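PDB 6OSU: D-alanyl-D-alanine carboxypeptidase (Penicillin binding protein) family protein from Francisella tularensis subsp. tularensis, which probably removes the terminal D-alanine from peptidoglycan precursor peptides as a serine-type D-Ala-D-Ala carboxypeptidase of the penicillin-binding protein family. Local coordinates for residues L267-K278 / L289-R299; T42-S52 / L320-N330. All coordinates share one frame; numbering follows the deposited sequence.

Overall arrangement
Both interactions belong to the five-stranded antiparallel sheet whose order is 50-54, 39-44, 298-307, 288-295, 274-282. Interaction 1 sits at the edge formed by strand 274-282, and interaction 2 sits at the far edge, where helix 310-327 packs on strands 39-44 and 50-54. Their centres are about 12 Å apart. Along the chain interaction 1 is nested inside the loop closed by interaction 2, and strand 298-307 leads into helix 310-327. The two meet in the salt bridge of E298 with R46 and, probably, a backbone hydrogen bond from Y45 N to R299 O. The sheet thus links the predicted substrate-binding edge, with K278, to the place where the C-terminal region begins.

Interaction 1: residues L267-K278 / L289-R299; sequences LLFTFDGADGMK and LVSSAKQDGER
D275 and R299 approach from opposite directions, and R299 grips the carboxylate end-on in a two-nitrogen salt bridge. NH1 reaches OD2 of D275 at 2.8 Å, on its syn lone pair, while NH2 takes OD1; the two planes are 20° apart. D275 sets CG between its backbone N and carbonyl carbon (chi1 47°), and a bend at chi3 brings the guanidinium round to it. NH1 also donates to S292 OG at 2.8 Å, which fixes the rotation of the guanidinium, and Y194 OH is a further partner of D275 OD2. Small, polar S292 suits this guanidinium edge, its OG also bonding F300 O.

M277 and V290 lie side by side, with M277 SD 4.0 Å from V290 CG1, and helices 66-79 and 176-189 line the apolar patch. L267 and F271 pack on the opposite face of the sheet, toward helix 310-327: L267 CD2 lies 3.7 Å from S291 CB, and the F271 ring meets A293 CB obliquely at 3.6 Å (CE2). Short side chains at S291 and A293 let these large groups come close.

G273, with phi 90°, fits the type II turn F271-A274; G273 O accepts from K294 N at 3.0 Å. Two classic beta bulges follow, D275 and G276 facing S292, and M277 and K278 facing V290. A cis peptide precedes M277, and V290 O accepts from K278 N at 2.9 Å. K278 NZ hydrogen-bonds OG of S124, a predicted active-site serine. This bulged antiparallel hairpin carries the lysine of a probable KTG-type motif, as on the active-site edge strand of serine penicillin-binding proteins.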
loop_
_atom_site.group_PDB
_atom_site.type_symbol
_atom_site.label_atom_id
_atom_site.label_comp_id
_atom_site.label_asym_id
_atom_site.label_seq_id
_atom_site.Cartn_x
_atom_site.Cartn_y
_atom_site.Cartn_z
ATOM N N LEU A 267 -6.961 12.674 -1.112
ATOM C CA LEU A 267 -6.422 12.148 -2.362
ATOM C C LEU A 267 -7.475 11.412 -3.180
ATOM O O LEU A 267 -7.384 11.376 -4.412
ATOM C CB LEU A 267 -5.243 11.220 -2.069
ATOM C CG LEU A 267 -3.841 11.772 -2.321
ATOM C CD1 LEU A 267 -3.614 13.049 -1.534
ATOM C CD2 LEU A 267 -2.799 10.727 -1.962
ATOM N N LEU A 268 -8.475 10.818 -2.518
ATOM C CA LEU A 268 -9.532 10.119 -3.245
ATOM C C LEU A 268 -10.208 11.036 -4.255
ATOM O O LEU A 268 -10.559 10.605 -5.359
ATOM C CB LEU A 268 -10.570 9.562 -2.271
ATOM C CG LEU A 268 -10.143 8.450 -1.320
ATOM C CD1 LEU A 268 -11.344 7.989 -0.508
ATOM C CD2 LEU A 268 -9.524 7.295 -2.091
ATOM N N PHE A 269 -10.393 12.303 -3.895
ATOM C CA PHE A 269 -11.100 13.252 -4.744
ATOM C C PHE A 269 -10.179 13.979 -5.713
ATOM O O PHE A 269 -10.622 14.369 -6.801
ATOM C CB PHE A 269 -11.838 14.282 -3.880
ATOM C CG PHE A 269 -12.608 13.678 -2.736
ATOM C CD1 PHE A 269 -13.957 13.383 -2.866
ATOM C CD2 PHE A 269 -11.981 13.404 -1.527
ATOM C CE1 PHE A 269 -14.664 12.825 -1.814
ATOM C CE2 PHE A 269 -12.681 12.845 -0.474
ATOM C CZ PHE A 269 -14.025 12.556 -0.617
ATOM N N THR A 270 -8.910 14.169 -5.350
ATOM C CA THR A 270 -7.993 14.999 -6.123
ATOM C C THR A 270 -7.040 14.199 -7.003
ATOM O O THR A 270 -6.821 14.573 -8.160
ATOM C CB THR A 270 -7.181 15.900 -5.186
ATOM O OG1 THR A 270 -6.414 15.095 -4.280
ATOM C CG2 THR A 270 -8.108 16.806 -4.388
ATOM N N PHE A 271 -6.468 13.110 -6.497
ATOM C CA PHE A 271 -5.444 12.365 -7.222
ATOM C C PHE A 271 -6.100 11.287 -8.077
ATOM O O PHE A 271 -6.838 10.439 -7.560
ATOM C CB PHE A 271 -4.441 11.746 -6.249
ATOM C CG PHE A 271 -3.143 11.336 -6.892
ATOM C CD1 PHE A 271 -2.041 12.175 -6.851
ATOM C CD2 PHE A 271 -3.026 10.110 -7.530
ATOM C CE1 PHE A 271 -0.846 11.800 -7.435
ATOM C CE2 PHE A 271 -1.837 9.730 -8.119
ATOM C CZ PHE A 271 -0.744 10.574 -8.071
ATOM N N ASP A 272 -5.821 11.316 -9.378
ATOM C CA ASP A 272 -6.402 10.343 -10.295
ATOM C C ASP A 272 -5.816 8.960 -10.043
ATOM O O ASP A 272 -4.595 8.774 -10.080
ATOM C CB ASP A 272 -6.151 10.762 -11.741
ATOM C CG ASP A 272 -7.259 10.318 -12.677
ATOM O OD1 ASP A 272 -8.214 11.101 -12.876
ATOM O OD2 ASP A 272 -7.182 9.186 -13.208
ATOM N N GLY A 273 -6.688 7.988 -9.784
ATOM C CA GLY A 273 -6.258 6.623 -9.565
ATOM C C GLY A 273 -5.949 6.260 -8.128
ATOM O O GLY A 273 -5.546 5.118 -7.870
ATOM N N ALA A 274 -6.122 7.185 -7.189
ATOM C CA ALA A 274 -5.885 6.894 -5.782
ATOM C C ALA A 274 -7.080 6.149 -5.199
ATOM O O ALA A 274 -8.228 6.579 -5.356
ATOM C CB ALA A 274 -5.633 8.184 -5.006
ATOM N N ASP A 275 -6.812 5.030 -4.521
ATOM C CA ASP A 275 -7.873 4.251 -3.895
ATOM C C ASP A 275 -7.610 3.965 -2.421
ATOM O O ASP A 275 -8.331 3.157 -1.824
ATOM C CB ASP A 275 -8.099 2.933 -4.646
ATOM C CG ASP A 275 -6.805 2.198 -4.952
ATOM O OD1 ASP A 275 -6.764 1.482 -5.975
ATOM O OD2 ASP A 275 -5.831 2.342 -4.186
ATOM N N GLY A 276 -6.611 4.607 -1.816
ATOM C CA GLY A 276 -6.300 4.374 -0.417
ATOM C C GLY A 276 -5.395 5.468 0.105
ATOM O O GLY A 276 -4.931 6.329 -0.644
ATOM N N MET A 277 -5.142 5.421 1.411
ATOM C CA MET A 277 -5.638 4.357 2.280
ATOM C C MET A 277 -6.202 4.923 3.587
ATOM O O MET A 277 -7.392 4.793 3.859
ATOM C CB MET A 277 -4.518 3.350 2.577
ATOM C CG MET A 277 -4.946 2.103 3.337
ATOM S SD MET A 277 -3.640 0.845 3.479
ATOM C CE MET A 277 -4.588 -0.577 4.012
ATOM N N LYS A 278 -5.352 5.565 4.387
ATOM C CA LYS A 278 -5.721 5.934 5.747
ATOM C C LYS A 278 -4.917 7.141 6.210
ATOM O O LYS A 278 -3.717 7.241 5.939
ATOM C CB LYS A 278 -5.486 4.769 6.713
ATOM C CG LYS A 278 -6.036 4.985 8.111
ATOM C CD LYS A 278 -7.548 4.910 8.102
ATOM C CE LYS A 278 -8.133 5.198 9.475
ATOM N NZ LYS A 278 -8.021 6.635 9.849
ATOM N N LEU A 289 -0.177 9.989 6.390
ATOM C CA LEU A 289 -1.005 9.401 5.348
ATOM C C LEU A 289 -0.312 8.173 4.780
ATOM O O LEU A 289 0.848 8.245 4.359
ATOM C CB LEU A 289 -1.292 10.412 4.233
ATOM C CG LEU A 289 -2.069 9.918 3.009
ATOM C CD1 LEU A 289 -3.391 9.280 3.415
ATOM C CD2 LEU A 289 -2.302 11.063 2.031
ATOM N N VAL A 290 -1.016 7.046 4.801
ATOM C CA VAL A 290 -0.690 5.893 3.975
ATOM C C VAL A 290 -1.606 5.959 2.764
ATOM O O VAL A 290 -2.834 5.949 2.908
ATOM C CB VAL A 290 -0.864 4.573 4.741
ATOM C CG1 VAL A 290 -0.624 3.384 3.821
ATOM C CG2 VAL A 290 0.072 4.525 5.951
ATOM N N SER A 291 -1.023 6.067 1.575
ATOM C CA SER A 291 -1.804 6.230 0.359
ATOM C C SER A 291 -1.300 5.274 -0.712
ATOM O O SER A 291 -0.146 4.835 -0.695
ATOM C CB SER A 291 -1.742 7.671 -0.157
ATOM O OG SER A 291 -0.419 8.012 -0.531
ATOM N N SER A 292 -2.188 4.957 -1.651
ATOM C CA SER A 292 -1.857 4.088 -2.766
ATOM C C SER A 292 -2.585 4.571 -4.009
ATOM O O SER A 292 -3.753 4.962 -3.941
ATOM C CB SER A 292 -2.226 2.629 -2.471
ATOM O OG SER A 292 -1.692 1.763 -3.458
ATOM N N ALA A 293 -1.888 4.547 -5.140
ATOM C CA ALA A 293 -2.461 4.972 -6.408
ATOM C C ALA A 293 -2.047 3.991 -7.493
ATOM O O ALA A 293 -0.907 3.523 -7.514
ATOM C CB ALA A 293 -2.017 6.393 -6.782
ATOM N N LYS A 294 -2.981 3.686 -8.389
ATOM C CA LYS A 294 -2.755 2.756 -9.486
ATOM C C LYS A 294 -3.027 3.465 -10.804
ATOM O O LYS A 294 -4.038 4.163 -10.939
ATOM C CB LYS A 294 -3.651 1.520 -9.343
ATOM C CG LYS A 294 -3.381 0.425 -10.361
ATOM C CD LYS A 294 -4.175 -0.833 -10.040
ATOM C CE LYS A 294 -3.723 -2.005 -10.902
ATOM N NZ LYS A 294 -4.495 -3.250 -10.626
ATOM N N GLN A 295 -2.125 3.297 -11.766
ATOM C CA GLN A 295 -2.310 3.872 -13.097
ATOM C C GLN A 295 -1.695 2.919 -14.111
ATOM O O GLN A 295 -0.471 2.763 -14.155
ATOM C CB GLN A 295 -1.689 5.261 -13.198
ATOM C CG GLN A 295 -2.652 6.378 -12.834
ATOM C CD GLN A 295 -1.999 7.744 -12.834
ATOM O OE1 GLN A 295 -0.814 7.880 -13.140
ATOM N NE2 GLN A 295 -2.771 8.767 -12.486
ATOM N N ASP A 296 -2.551 2.281 -14.910
ATOM C CA ASP A 296 -2.133 1.349 -15.955
ATOM C C ASP A 296 -1.301 0.204 -15.370
ATOM O O ASP A 296 -0.131 0.001 -15.706
ATOM C CB ASP A 296 -1.382 2.079 -17.075
ATOM C CG ASP A 296 -1.136 1.197 -18.285
ATOM O OD1 ASP A 296 0.040 0.988 -18.649
ATOM O OD2 ASP A 296 -2.126 0.712 -18.873
ATOM N N GLY A 297 -1.936 -0.540 -14.465
ATOM C CA GLY A 297 -1.362 -1.755 -13.917
ATOM C C GLY A 297 -0.244 -1.521 -12.918
ATOM O O GLY A 297 0.227 -2.454 -12.258
ATOM N N GLU A 298 0.191 -0.270 -12.795
ATOM C CA GLU A 298 1.313 0.096 -11.936
ATOM C C GLU A 298 0.778 0.778 -10.676
ATOM O O GLU A 298 0.261 1.900 -10.737
ATOM C CB GLU A 298 2.291 0.998 -12.689
ATOM C CG GLU A 298 3.584 1.293 -11.954
ATOM C CD GLU A 298 4.605 0.172 -12.078
ATOM O OE1 GLU A 298 4.246 -0.932 -12.545
ATOM O OE2 GLU A 298 5.775 0.399 -11.705
ATOM N N ARG A 299 0.889 0.094 -9.541
ATOM C CA ARG A 299 0.420 0.601 -8.260
ATOM C C ARG A 299 1.603 0.913 -7.356
ATOM O O ARG A 299 2.536 0.111 -7.234
ATOM C CB ARG A 299 -0.501 -0.402 -7.558
ATOM C CG ARG A 299 -0.766 -0.049 -6.102
ATOM C CD ARG A 299 -1.546 -1.121 -5.370
ATOM N NE ARG A 299 -2.875 -1.312 -5.937
ATOM C CZ ARG A 299 -3.908 -0.507 -5.710
ATOM N NH1 ARG A 299 -3.771 0.555 -4.924
ATOM N NH2 ARG A 299 -5.081 -0.763 -6.272
#

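Interaction 2: residues T42-S52 / L320-N330; sequences TMDYRTGDIVS and LLRYALSKYEN
D44 OD1, on the carboxylate that faces N330, is gripped twice by T47. The backbone N of T47 donates to it at 2.8 Å, nearly along the C-O axis, and T47 OG1 donates at 2.9 Å from above the carboxylate plane. The backbone bond makes an Asx motif; the hydroxyl adds a second grip. T47 OG1 sits between its own backbone N and carbonyl carbon (chi1 63°), where it can also accept from D49 N in an ST turn. A short hydroxyl suits this double task, and T367 is a further partner. R46 lies obliquely across N330 and carries its guanidinium on to a salt bridge with E298.

Farther along, the contact turns apolar. V51 CB lies over one face of the Y328 ring, 4.0 Å from the centroid and 15° off the ring normal, a CH-pi contact. A324 CB touches T42 CG2 at 3.8 Å and V51 CG2 at 4.0 Å; small alanine lets the helix sit close to both strands. T42 OG1 lies 3.5 Å from L320 CB and hydrogen-bonds S302 OG. Helix 310-327, the last of the transpeptidase-type domain, thus covers the hairpin of strands 39-44 and 50-54, where the chain passes into the C-terminal region of a PBP5-like protein.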
loop_
_atom_site.group_PDB
_atom_site.type_symbol
_atom_site.label_atom_id
_atom_site.label_comp_id
_atom_site.label_asym_id
_atom_site.label_seq_id
_atom_site.Cartn_x
_atom_site.Cartn_y
_atom_site.Cartn_z
ATOM N N THR A 42 8.226 5.464 -0.546
ATOM C CA THR A 42 7.418 5.128 -1.709
ATOM C C THR A 42 7.874 3.772 -2.222
ATOM O O THR A 42 9.063 3.576 -2.491
ATOM C CB THR A 42 7.534 6.181 -2.818
ATOM O OG1 THR A 42 7.259 7.482 -2.283
ATOM C CG2 THR A 42 6.540 5.886 -3.942
ATOM N N MET A 43 6.931 2.844 -2.356
ATOM C CA MET A 43 7.238 1.464 -2.697
ATOM C C MET A 43 6.332 0.995 -3.825
ATOM O O MET A 43 5.139 1.312 -3.845
ATOM C CB MET A 43 7.074 0.557 -1.465
ATOM C CG MET A 43 6.998 -0.922 -1.770
ATOM S SD MET A 43 6.605 -1.903 -0.308
ATOM C CE MET A 43 8.047 -1.584 0.707
ATOM N N ASP A 44 6.904 0.248 -4.766
ATOM C CA ASP A 44 6.111 -0.386 -5.810
ATOM C C ASP A 44 5.449 -1.646 -5.268
ATOM O O ASP A 44 6.046 -2.402 -4.498
ATOM C CB ASP A 44 6.978 -0.721 -7.026
ATOM C CG ASP A 44 6.212 -1.476 -8.097
ATOM O OD1 ASP A 44 6.228 -2.724 -8.076
ATOM O OD2 ASP A 44 5.571 -0.818 -8.945
ATOM N N TYR A 45 4.200 -1.870 -5.678
ATOM C CA TYR A 45 3.399 -2.920 -5.061
ATOM C C TYR A 45 3.847 -4.305 -5.511
ATOM O O TYR A 45 4.001 -5.214 -4.686
ATOM C CB TYR A 45 1.919 -2.702 -5.375
ATOM C CG TYR A 45 1.066 -3.908 -5.065
ATOM C CD1 TYR A 45 0.857 -4.315 -3.753
ATOM C CD2 TYR A 45 0.477 -4.644 -6.085
ATOM C CE1 TYR A 45 0.087 -5.424 -3.466
ATOM C CE2 TYR A 45 -0.299 -5.752 -5.808
ATOM C CZ TYR A 45 -0.491 -6.136 -4.498
ATOM O OH TYR A 45 -1.260 -7.239 -4.219
ATOM N N ARG A 46 4.061 -4.490 -6.813
ATOM C CA ARG A 46 4.339 -5.831 -7.318
ATOM C C ARG A 46 5.773 -6.268 -7.034
ATOM O O ARG A 46 6.016 -7.446 -6.749
ATOM C CB ARG A 46 4.035 -5.899 -8.814
ATOM C CG ARG A 46 2.545 -5.968 -9.121
ATOM C CD ARG A 46 2.276 -6.028 -10.613
ATOM N NE ARG A 46 2.717 -4.818 -11.298
ATOM C CZ ARG A 46 2.517 -4.579 -12.591
ATOM N NH1 ARG A 46 1.877 -5.469 -13.342
ATOM N NH2 ARG A 46 2.954 -3.452 -13.138
ATOM N N THR A 47 6.734 -5.351 -7.101
ATOM C CA THR A 47 8.122 -5.722 -6.863
ATOM C C THR A 47 8.543 -5.560 -5.412
ATOM O O THR A 47 9.558 -6.141 -5.007
ATOM C CB THR A 47 9.069 -4.885 -7.732
ATOM O OG1 THR A 47 8.945 -3.503 -7.372
ATOM C CG2 THR A 47 8.752 -5.056 -9.215
ATOM N N GLY A 48 7.796 -4.792 -4.622
ATOM C CA GLY A 48 8.255 -4.411 -3.306
ATOM C C GLY A 48 9.407 -3.433 -3.300
ATOM O O GLY A 48 9.870 -3.054 -2.218
ATOM N N ASP A 49 9.877 -3.005 -4.471
ATOM C CA ASP A 49 11.010 -2.096 -4.555
ATOM C C ASP A 49 10.671 -0.726 -3.980
ATOM O O ASP A 49 9.561 -0.211 -4.152
ATOM C CB ASP A 49 11.459 -1.941 -6.007
ATOM C CG ASP A 49 12.132 -3.186 -6.546
ATOM O OD1 ASP A 49 12.457 -4.088 -5.742
ATOM O OD2 ASP A 49 12.331 -3.261 -7.779
ATOM N N ILE A 50 11.650 -0.132 -3.309
ATOM C CA ILE A 50 11.550 1.215 -2.765
ATOM C C ILE A 50 12.220 2.167 -3.747
ATOM O O ILE A 50 13.399 1.999 -4.080
ATOM C CB ILE A 50 12.201 1.300 -1.377
ATOM C CG1 ILE A 50 11.444 0.410 -0.386
ATOM C CG2 ILE A 50 12.273 2.749 -0.907
ATOM C CD1 ILE A 50 12.228 0.106 0.873
ATOM N N VAL A 51 11.471 3.161 -4.217
ATOM C CA VAL A 51 11.984 4.115 -5.195
ATOM C C VAL A 51 12.291 5.477 -4.593
ATOM O O VAL A 51 12.957 6.292 -5.254
ATOM C CB VAL A 51 11.016 4.273 -6.387
ATOM C CG1 VAL A 51 10.796 2.930 -7.069
ATOM C CG2 VAL A 51 9.690 4.878 -5.928
ATOM N N SER A 52 11.837 5.753 -3.372
ATOM C CA SER A 52 12.059 7.035 -2.721
ATOM C C SER A 52 11.774 6.870 -1.236
ATOM O O SER A 52 10.782 6.238 -0.863
ATOM C CB SER A 52 11.162 8.125 -3.324
ATOM O OG SER A 52 11.328 9.361 -2.649
ATOM N N LEU A 320 4.925 12.452 -4.187
ATOM C CA LEU A 320 5.606 11.161 -4.226
ATOM C C LEU A 320 4.930 10.203 -5.199
ATOM O O LEU A 320 5.599 9.551 -6.009
ATOM C CB LEU A 320 5.656 10.548 -2.827
ATOM C CG LEU A 320 6.489 11.267 -1.769
ATOM C CD1 LEU A 320 6.331 10.574 -0.428
ATOM C CD2 LEU A 320 7.955 11.319 -2.174
ATOM N N LEU A 321 3.600 10.094 -5.128
ATOM C CA LEU A 321 2.887 9.176 -6.012
ATOM C C LEU A 321 3.036 9.583 -7.474
ATOM O O LEU A 321 3.230 8.729 -8.347
ATOM C CB LEU A 321 1.410 9.111 -5.627
ATOM C CG LEU A 321 1.104 8.463 -4.276
ATOM C CD1 LEU A 321 -0.368 8.609 -3.942
ATOM C CD2 LEU A 321 1.515 6.994 -4.280
ATOM N N ARG A 322 2.943 10.884 -7.760
ATOM C CA ARG A 322 3.114 11.357 -9.132
ATOM C C ARG A 322 4.535 11.112 -9.626
ATOM O O ARG A 322 4.745 10.739 -10.786
ATOM C CB ARG A 322 2.766 12.841 -9.210
ATOM C CG ARG A 322 2.825 13.435 -10.602
ATOM C CD ARG A 322 2.692 14.953 -10.554
ATOM N NE ARG A 322 1.978 15.410 -9.362
ATOM C CZ ARG A 322 2.519 16.158 -8.401
ATOM N NH1 ARG A 322 3.785 16.549 -8.490
ATOM N NH2 ARG A 322 1.791 16.524 -7.352
ATOM N N TYR A 323 5.522 11.319 -8.752
ATOM C CA TYR A 323 6.917 11.095 -9.120
ATOM C C TYR A 323 7.173 9.631 -9.462
ATOM O O TYR A 323 7.833 9.326 -10.464
ATOM C CB TYR A 323 7.816 11.571 -7.977
ATOM C CG TYR A 323 9.256 11.121 -8.031
ATOM C CD1 TYR A 323 10.188 11.795 -8.810
ATOM C CD2 TYR A 323 9.693 10.042 -7.269
ATOM C CE1 TYR A 323 11.513 11.393 -8.848
ATOM C CE2 TYR A 323 11.012 9.632 -7.299
ATOM C CZ TYR A 323 11.918 10.310 -8.089
ATOM O OH TYR A 323 13.231 9.903 -8.115
ATOM N N ALA A 324 6.640 8.709 -8.655
ATOM C CA ALA A 324 6.858 7.288 -8.912
ATOM C C ALA A 324 6.106 6.819 -10.152
ATOM O O ALA A 324 6.654 6.070 -10.970
ATOM C CB ALA A 324 6.444 6.463 -7.696
ATOM N N LEU A 325 4.854 7.252 -10.313
ATOM C CA LEU A 325 4.028 6.750 -11.408
ATOM C C LEU A 325 4.500 7.252 -12.768
ATOM O O LEU A 325 4.269 6.586 -13.785
ATOM C CB LEU A 325 2.568 7.143 -11.182
ATOM C CG LEU A 325 1.817 6.394 -10.079
ATOM C CD1 LEU A 325 0.567 7.157 -9.667
ATOM C CD2 LEU A 325 1.458 4.989 -10.543
ATOM N N SER A 326 5.158 8.410 -12.816
ATOM C CA SER A 326 5.530 9.021 -14.084
ATOM C C SER A 326 6.986 8.798 -14.476
ATOM O O SER A 326 7.343 9.056 -15.630
ATOM C CB SER A 326 5.252 10.527 -14.047
ATOM O OG SER A 326 6.141 11.171 -13.153
ATOM N N LYS A 327 7.836 8.338 -13.560
ATOM C CA LYS A 327 9.250 8.178 -13.865
ATOM C C LYS A 327 9.749 6.745 -13.759
ATOM O O LYS A 327 10.913 6.492 -14.088
ATOM C CB LYS A 327 10.094 9.082 -12.954
ATOM C CG LYS A 327 9.689 10.542 -13.035
ATOM C CD LYS A 327 10.866 11.475 -12.862
ATOM C CE LYS A 327 10.593 12.805 -13.546
ATOM N NZ LYS A 327 10.402 12.631 -15.015
ATOM N N TYR A 328 8.912 5.799 -13.338
ATOM C CA TYR A 328 9.354 4.435 -13.090
ATOM C C TYR A 328 8.504 3.453 -13.886
ATOM O O TYR A 328 7.533 3.821 -14.554
ATOM C CB TYR A 328 9.324 4.111 -11.593
ATOM C CG TYR A 328 10.481 4.724 -10.846
ATOM C CD1 TYR A 328 11.663 4.019 -10.665
ATOM C CD2 TYR A 328 10.403 6.015 -10.340
ATOM C CE1 TYR A 328 12.733 4.574 -9.990
ATOM C CE2 TYR A 328 11.469 6.582 -9.663
ATOM C CZ TYR A 328 12.632 5.854 -9.491
ATOM O OH TYR A 328 13.696 6.409 -8.821
ATOM N N GLU A 329 8.879 2.180 -13.791
ATOM C CA GLU A 329 8.395 1.149 -14.693
ATOM C C GLU A 329 8.795 -0.206 -14.131
ATOM O O GLU A 329 9.887 -0.346 -13.572
ATOM C CB GLU A 329 8.993 1.350 -16.091
ATOM C CG GLU A 329 8.224 0.726 -17.228
ATOM C CD GLU A 329 8.644 1.300 -18.569
ATOM O OE1 GLU A 329 9.794 1.057 -18.989
ATOM O OE2 GLU A 329 7.831 2.018 -19.193
ATOM N N ASN A 330 7.911 -1.190 -14.271
ATOM C CA ASN A 330 8.205 -2.565 -13.882
ATOM C C ASN A 330 8.662 -3.329 -15.117
ATOM O O ASN A 330 7.958 -3.351 -16.134
ATOM C CB ASN A 330 6.990 -3.238 -13.243
ATOM C CG ASN A 330 6.820 -2.868 -11.781
ATOM O OD1 ASN A 330 7.562 -2.041 -11.248
ATOM N ND2 ASN A 330 5.840 -3.474 -11.126
#